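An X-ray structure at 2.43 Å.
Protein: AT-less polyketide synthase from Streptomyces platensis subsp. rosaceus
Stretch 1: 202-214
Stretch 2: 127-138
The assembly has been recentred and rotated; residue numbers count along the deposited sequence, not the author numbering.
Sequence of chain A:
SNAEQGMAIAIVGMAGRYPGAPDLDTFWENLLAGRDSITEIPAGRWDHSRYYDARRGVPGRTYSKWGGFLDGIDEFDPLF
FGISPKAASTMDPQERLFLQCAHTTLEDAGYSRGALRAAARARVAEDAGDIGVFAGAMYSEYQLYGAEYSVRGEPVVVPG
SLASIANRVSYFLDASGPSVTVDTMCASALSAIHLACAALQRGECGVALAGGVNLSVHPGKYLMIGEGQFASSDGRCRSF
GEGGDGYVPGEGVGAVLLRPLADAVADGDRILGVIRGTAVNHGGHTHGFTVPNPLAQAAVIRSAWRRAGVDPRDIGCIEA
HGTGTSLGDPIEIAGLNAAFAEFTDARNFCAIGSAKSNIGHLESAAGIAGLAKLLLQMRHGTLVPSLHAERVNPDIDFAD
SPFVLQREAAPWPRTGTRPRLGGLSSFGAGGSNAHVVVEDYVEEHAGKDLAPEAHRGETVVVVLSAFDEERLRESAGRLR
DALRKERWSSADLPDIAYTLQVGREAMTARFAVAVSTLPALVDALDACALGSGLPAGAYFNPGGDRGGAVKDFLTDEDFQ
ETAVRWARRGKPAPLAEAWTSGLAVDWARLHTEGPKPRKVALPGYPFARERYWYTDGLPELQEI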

ATOM      1  N   ARG A 202      -3.594  21.491  -6.987  1.00 43.55           N
ATOM      2  CA  ARG A 202      -3.797  22.856  -6.513  1.00 42.94           C
ATOM      3  C   ARG A 202      -2.486  23.504  -6.073  1.00 38.98           C
ATOM      4  O   ARG A 202      -2.401  24.725  -5.937  1.00 34.10           O
ATOM      5  CB  ARG A 202      -4.801  22.855  -5.362  1.00 49.56           C
ATOM      6  CG  ARG A 202      -5.384  24.205  -5.004  1.00 57.84           C
ATOM      7  CD  ARG A 202      -6.405  24.031  -3.897  1.00 66.76           C
ATOM      8  NE  ARG A 202      -6.930  25.299  -3.409  1.00 76.35           N
ATOM      9  CZ  ARG A 202      -7.694  25.415  -2.329  1.00 80.08           C
ATOM     10  NH1 ARG A 202      -8.013  24.338  -1.625  1.00 74.73           N
ATOM     11  NH2 ARG A 202      -8.135  26.606  -1.949  1.00 87.36           N
ATOM     12  N   GLY A 203      -1.469  22.681  -5.844  1.00 38.98           N
ATOM     13  CA  GLY A 203      -0.162  23.174  -5.450  1.00 37.19           C
ATOM     14  C   GLY A 203       0.005  23.324  -3.948  1.00 39.75           C
ATOM     15  O   GLY A 203       0.887  24.047  -3.490  1.00 38.62           O
ATOM     16  N   GLU A 204      -0.840  22.639  -3.184  1.00 37.05           N
ATOM     17  CA  GLU A 204      -0.775  22.699  -1.726  1.00 34.38           C
ATOM     18  C   GLU A 204       0.454  21.965  -1.194  1.00 35.70           C
ATOM     19  O   GLU A 204       0.957  22.281  -0.118  1.00 40.19           O
ATOM     20  CB  GLU A 204      -2.043  22.113  -1.103  1.00 34.94           C
ATOM     21  CG  GLU A 204      -3.328  22.780  -1.562  1.00 42.50           C
ATOM     22  CD  GLU A 204      -4.540  22.302  -0.784  1.00 52.82           C
ATOM     23  OE1 GLU A 204      -4.408  22.060   0.434  1.00 48.67           O
ATOM     24  OE2 GLU A 204      -5.624  22.167  -1.392  1.00 62.54           O
ATOM     25  N   CYS A 205       0.927  20.981  -1.949  1.00 38.87           N
ATOM     26  CA  CYS A 205       2.163  20.285  -1.614  1.00 37.43           C
ATOM     27  C   CYS A 205       2.798  19.692  -2.868  1.00 39.78           C
ATOM     28  O   CYS A 205       2.136  19.543  -3.896  1.00 39.34           O
ATOM     29  CB  CYS A 205       1.911  19.195  -0.566  1.00 37.65           C
ATOM     30  SG  CYS A 205       0.555  18.062  -0.941  1.00 39.92           S
ATOM     31  N   GLY A 206       4.086  19.375  -2.783  1.00 45.56           N
ATOM     32  CA  GLY A 206       4.826  18.864  -3.924  1.00 29.49           C
ATOM     33  C   GLY A 206       4.618  17.377  -4.130  1.00 33.56           C
ATOM     34  O   GLY A 206       4.423  16.915  -5.252  1.00 33.38           O
ATOM     35  N   VAL A 207       4.676  16.622  -3.040  1.00 33.35           N
ATOM     36  CA  VAL A 207       4.373  15.200  -3.089  1.00 27.14           C
ATOM     37  C   VAL A 207       3.320  14.887  -2.042  1.00 33.06           C
ATOM     38  O   VAL A 207       3.103  15.666  -1.113  1.00 35.54           O
ATOM     39  CB  VAL A 207       5.619  14.323  -2.847  1.00 27.09           C
ATOM     40  CG1 VAL A 207       6.747  14.740  -3.771  1.00 29.58           C
ATOM     41  CG2 VAL A 207       6.056  14.403  -1.394  1.00 26.26           C
ATOM     42  N   ALA A 208       2.664  13.744  -2.190  1.00 25.49           N
ATOM     43  CA  ALA A 208       1.630  13.364  -1.246  1.00 27.02           C
ATOM     44  C   ALA A 208       1.630  11.869  -0.987  1.00 23.91           C
ATOM     45  O   ALA A 208       1.642  11.057  -1.913  1.00 27.45           O
ATOM     46  CB  ALA A 208       0.266  13.811  -1.743  1.00 24.67           C
ATOM     47  N   LEU A 209       1.626  11.519   0.290  1.00 23.06           N
ATOM     48  CA  LEU A 209       1.439  10.144   0.708  1.00 22.49           C
ATOM     49  C   LEU A 209      -0.051   9.896   0.927  1.00 26.84           C
ATOM     50  O   LEU A 209      -0.686  10.576   1.733  1.00 30.36           O
ATOM     51  CB  LEU A 209       2.230   9.866   1.983  1.00 22.57           C
ATOM     52  CG  LEU A 209       2.594   8.414   2.260  1.00 33.59           C
ATOM     53  CD1 LEU A 209       3.415   7.863   1.112  1.00 34.41           C
ATOM     54  CD2 LEU A 209       3.357   8.317   3.568  1.00 39.91           C
ATOM     55  N   ALA A 210      -0.612   8.942   0.194  1.00 23.60           N
ATOM     56  CA  ALA A 210      -2.025   8.618   0.337  1.00 25.80           C
ATOM     57  C   ALA A 210      -2.210   7.125   0.546  1.00 23.54           C
ATOM     58  O   ALA A 210      -1.589   6.315  -0.139  1.00 32.72           O
ATOM     59  CB  ALA A 210      -2.808   9.084  -0.877  1.00 24.64           C
ATOM     60  N   GLY A 211      -3.062   6.761   1.496  1.00 22.76           N
ATOM     61  CA  GLY A 211      -3.313   5.361   1.772  1.00 25.33           C
ATOM     62  C   GLY A 211      -4.412   5.138   2.787  1.00 24.23           C
ATOM     63  O   GLY A 211      -5.058   6.083   3.244  1.00 31.78           O
ATOM     64  N   GLY A 212      -4.623   3.874   3.137  1.00 20.18           N
ATOM     65  CA  GLY A 212      -5.643   3.499   4.096  1.00 19.85           C
ATOM     66  C   GLY A 212      -5.166   2.399   5.022  1.00 22.08           C
ATOM     67  O   GLY A 212      -4.241   1.655   4.701  1.00 24.82           O
ATOM     68  N   VAL A 213      -5.798   2.300   6.183  1.00 25.42           N
ATOM     69  CA  VAL A 213      -5.457   1.272   7.151  1.00 19.71           C
ATOM     70  C   VAL A 213      -6.724   0.743   7.813  1.00 28.07           C
ATOM     71  O   VAL A 213      -7.636   1.506   8.139  1.00 25.67           O
ATOM     72  CB  VAL A 213      -4.477   1.804   8.223  1.00 22.98           C
ATOM     73  CG1 VAL A 213      -5.011   3.079   8.861  1.00 18.62           C
ATOM     74  CG2 VAL A 213      -4.194   0.743   9.277  1.00 23.08           C
ATOM     75  N   ASN A 214      -6.789  -0.571   7.989  1.00 25.47           N
ATOM     76  CA  ASN A 214      -7.925  -1.184   8.653  1.00 23.64           C
ATOM     77  C   ASN A 214      -7.536  -2.468   9.368  1.00 22.99           C
ATOM     78  O   ASN A 214      -7.024  -3.399   8.749  1.00 25.36           O
ATOM     79  CB  ASN A 214      -9.036  -1.463   7.644  1.00 23.86           C
ATOM     80  CG  ASN A 214     -10.287  -2.003   8.297  1.00 27.27           C
ATOM     81  OD1 ASN A 214     -11.062  -1.254   8.888  1.00 34.51           O
ATOM     82  ND2 ASN A 214     -10.495  -3.310   8.192  1.00 27.93           N
TER
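Stretch 2 127-138: DAGDIGVFAGAM

The thiol of Cys205 lies on the face of the sheet to which a CB of Gly132 would point: an ideal CB there would fall 2.9 Å from Cys205 SG, a clash, so the sulfur occupies the space that a side chain would otherwise take, with Cys205 SG 4.0 Å from Gly132 N. Stretch 2 runs beside stretch 1 as a parallel neighbour in the same sheet. The axes of strands 131-136 and 208-214 run at 10° to each other and approach to 4.4 Å, and the two stretches together bury 719 Å². The register is constant, each residue of stretch 2 facing the one numbered 76 higher: Ile131 faces Val207 (CA to CA 5.0 Å), Gly132 faces Ala208 (4.3 Å between their CA atoms), Val133 faces Leu209, Phe134 faces Ala210, Ala135 faces Gly211 and Gly136 faces Gly212 (CA to CA 4.3 Å). The two closest pairings both involve glycines of stretch 2.

Hydrogen bonds alternate in direction along the ladder, as parallel strands require. Val207 N donates to Asp130 O (3.1 Å, nearly straight at 174°), and Gly132 N returns a bond to Val207 O (2.9 Å). Leu209 N then reaches Gly132 O at a short 2.6 Å, Phe134 N reaches Leu209 O (2.8 Å), and Gly211 N reaches Phe134 O (3.1 Å). Gly136 N to Gly211 O (2.8 Å) and Val213 N to Gly136 O (3.0 Å) complete the run. Residues 131 to 136 have extended phi/psi, and CA-H...O contacts supplement the ladder, among them Ala210 CA to Phe134 O at 3.3 Å and Ala135 CA to Gly211 O at 3.3 Å.

Where the regular ladder begins, both chains turn a corner, stretch 2 at Asp130 (phi/psi -92/-65) and stretch 1 at Gly206 and Val207. The carbonyl at the bend serves two donors, since Asp130 O accepts from Gly206 N (3.0 Å) as well as from Val207 N. Asp130 points its CB away from stretch 1, and its carboxylate turns back on its own chain, where Ile131 N donates to Asp130 OD1 over a very short 2.4 Å. Upstream the pairing loosens: Gly129 N makes a weak bond to Glu204 O (3.2 Å), while Ala128 points toward stretch 1 and sets its CB 3.7 Å from Gly203 O.

Side chains alternate between the two faces. On one, Ile131 CG1 packs 3.7 Å from Val207 CG2, and Val133 and Leu209 follow on the same side. On the other, Phe134 (chi1 m) lies beside two alanines, with Phe134 CE1 4.1 Å from Ala208 CB and Phe134 CB 4.5 Å from Ala210 CB; Leu209 O lies at the edge of the ring. Past the ladder, Ala137 CB comes within 4.0 Å of Val213 CG1. A water accepts from Met138 N (3.2 Å from its O) and lies 3.2 Å from Asn214 OD1, so it sits between the two stretches; Met138 is present as selenomethionine.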

ATOM      1  N   ASP A 127       5.669  29.192   0.759  1.00 44.10           N
ATOM      2  CA  ASP A 127       4.976  28.816   1.987  1.00 41.27           C
ATOM      3  C   ASP A 127       4.075  27.598   1.807  1.00 38.50           C
ATOM      4  O   ASP A 127       3.295  27.260   2.694  1.00 39.41           O
ATOM      5  CB  ASP A 127       4.160  29.997   2.512  1.00 43.95           C
ATOM      6  CG  ASP A 127       5.032  31.090   3.093  1.00 45.56           C
ATOM      7  OD1 ASP A 127       6.063  30.755   3.712  1.00 44.19           O
ATOM      8  OD2 ASP A 127       4.691  32.280   2.929  1.00 47.72           O
ATOM      9  N   ALA A 128       4.185  26.941   0.657  1.00 40.44           N
ATOM     10  CA  ALA A 128       3.450  25.708   0.411  1.00 33.80           C
ATOM     11  C   ALA A 128       4.165  24.532   1.063  1.00 35.83           C
ATOM     12  O   ALA A 128       5.387  24.547   1.211  1.00 38.13           O
ATOM     13  CB  ALA A 128       3.288  25.471  -1.077  1.00 37.55           C
ATOM     14  N   GLY A 129       3.404  23.514   1.451  1.00 31.58           N
ATOM     15  CA  GLY A 129       3.973  22.351   2.104  1.00 30.53           C
ATOM     16  C   GLY A 129       4.788  21.507   1.147  1.00 33.41           C
ATOM     17  O   GLY A 129       4.645  21.624  -0.068  1.00 35.81           O
ATOM     18  N   ASP A 130       5.654  20.657   1.691  1.00 33.73           N
ATOM     19  CA  ASP A 130       6.451  19.765   0.862  1.00 31.28           C
ATOM     20  C   ASP A 130       5.749  18.417   0.679  1.00 34.01           C
ATOM     21  O   ASP A 130       5.350  18.063  -0.431  1.00 39.49           O
ATOM     22  CB  ASP A 130       7.854  19.576   1.462  1.00 29.94           C
ATOM     23  CG  ASP A 130       7.832  19.377   2.971  1.00 35.95           C
ATOM     24  OD1 ASP A 130       6.861  18.787   3.489  1.00 39.34           O
ATOM     25  OD2 ASP A 130       8.795  19.807   3.641  1.00 36.31           O
ATOM     26  N   ILE A 131       5.587  17.681   1.776  1.00 29.65           N
ATOM     27  CA  ILE A 131       4.962  16.363   1.753  1.00 27.66           C
ATOM     28  C   ILE A 131       3.601  16.375   2.442  1.00 34.36           C
ATOM     29  O   ILE A 131       3.490  16.777   3.599  1.00 35.85           O
ATOM     30  CB  ILE A 131       5.843  15.308   2.452  1.00 27.16           C
ATOM     31  CG1 ILE A 131       7.274  15.347   1.918  1.00 35.05           C
ATOM     32  CG2 ILE A 131       5.241  13.922   2.300  1.00 26.69           C
ATOM     33  CD1 ILE A 131       8.203  14.407   2.644  1.00 27.52           C
ATOM     34  N   GLY A 132       2.571  15.922   1.734  1.00 31.79           N
ATOM     35  CA  GLY A 132       1.245  15.809   2.317  1.00 26.77           C
ATOM     36  C   GLY A 132       0.917  14.380   2.704  1.00 26.09           C
ATOM     37  O   GLY A 132       1.378  13.436   2.066  1.00 26.17           O
ATOM     38  N   VAL A 133       0.121  14.214   3.755  1.00 25.56           N
ATOM     39  CA  VAL A 133      -0.250  12.881   4.219  1.00 25.00           C
ATOM     40  C   VAL A 133      -1.764  12.752   4.333  1.00 24.97           C
ATOM     41  O   VAL A 133      -2.404  13.461   5.108  1.00 24.93           O
ATOM     42  CB  VAL A 133       0.400  12.550   5.579  1.00 24.45           C
ATOM     43  CG1 VAL A 133       0.088  11.120   5.980  1.00 24.02           C
ATOM     44  CG2 VAL A 133       1.906  12.757   5.508  1.00 29.45           C
ATOM     45  N   PHE A 134      -2.329  11.844   3.547  1.00 25.67           N
ATOM     46  CA  PHE A 134      -3.770  11.650   3.497  1.00 25.34           C
ATOM     47  C   PHE A 134      -4.103  10.202   3.795  1.00 25.01           C
ATOM     48  O   PHE A 134      -3.869   9.319   2.970  1.00 32.91           O
ATOM     49  CB  PHE A 134      -4.322  12.054   2.130  1.00 26.27           C
ATOM     50  CG  PHE A 134      -4.063  13.486   1.777  1.00 33.42           C
ATOM     51  CD1 PHE A 134      -2.860  13.867   1.211  1.00 27.01           C
ATOM     52  CD2 PHE A 134      -5.019  14.457   2.023  1.00 32.13           C
ATOM     53  CE1 PHE A 134      -2.616  15.185   0.892  1.00 35.51           C
ATOM     54  CE2 PHE A 134      -4.782  15.777   1.707  1.00 27.74           C
ATOM     55  CZ  PHE A 134      -3.579  16.142   1.140  1.00 36.37           C
ATOM     56  N   ALA A 135      -4.648   9.961   4.981  1.00 24.52           N
ATOM     57  CA  ALA A 135      -4.919   8.606   5.430  1.00 24.25           C
ATOM     58  C   ALA A 135      -6.414   8.338   5.532  1.00 29.13           C
ATOM     59  O   ALA A 135      -7.185   9.213   5.912  1.00 27.59           O
ATOM     60  CB  ALA A 135      -4.246   8.356   6.768  1.00 23.64           C
ATOM     61  N   GLY A 136      -6.816   7.122   5.186  1.00 24.71           N
ATOM     62  CA  GLY A 136      -8.196   6.710   5.335  1.00 25.04           C
ATOM     63  C   GLY A 136      -8.333   5.632   6.392  1.00 30.57           C
ATOM     64  O   GLY A 136      -7.625   4.625   6.356  1.00 32.51           O
ATOM     65  N   ALA A 137      -9.237   5.850   7.340  1.00 29.04           N
ATOM     66  CA  ALA A 137      -9.518   4.869   8.382  1.00 24.39           C
ATOM     67  C   ALA A 137     -10.911   5.116   8.940  1.00 29.31           C
ATOM     68  O   ALA A 137     -11.420   6.231   8.857  1.00 27.91           O
ATOM     69  CB  ALA A 137      -8.480   4.941   9.480  1.00 23.79           C
HETATM   70  N   MSE A 138     -11.529   4.086   9.512  1.00 24.90           N
HETATM   71  CA  MSE A 138     -12.897   4.230   9.997  1.00 25.38           C
HETATM   72  C   MSE A 138     -13.146   3.652  11.393  1.00 33.29           C
HETATM   73  O   MSE A 138     -14.172   3.945  12.003  1.00 40.39           O
HETATM   74  CB  MSE A 138     -13.871   3.590   9.006  1.00 28.62           C
HETATM   75  CG  MSE A 138     -13.696   2.092   8.811  1.00 33.25           C
HETATM   76 SE   MSE A 138     -15.064   1.327   7.632  1.00 54.19          SE
HETATM   77  CE  MSE A 138     -16.640   1.623   8.738  1.00 31.06           C
TER
HETATM   78  O   HOH W   1     -10.086   1.370  10.488  1.00 46.20           O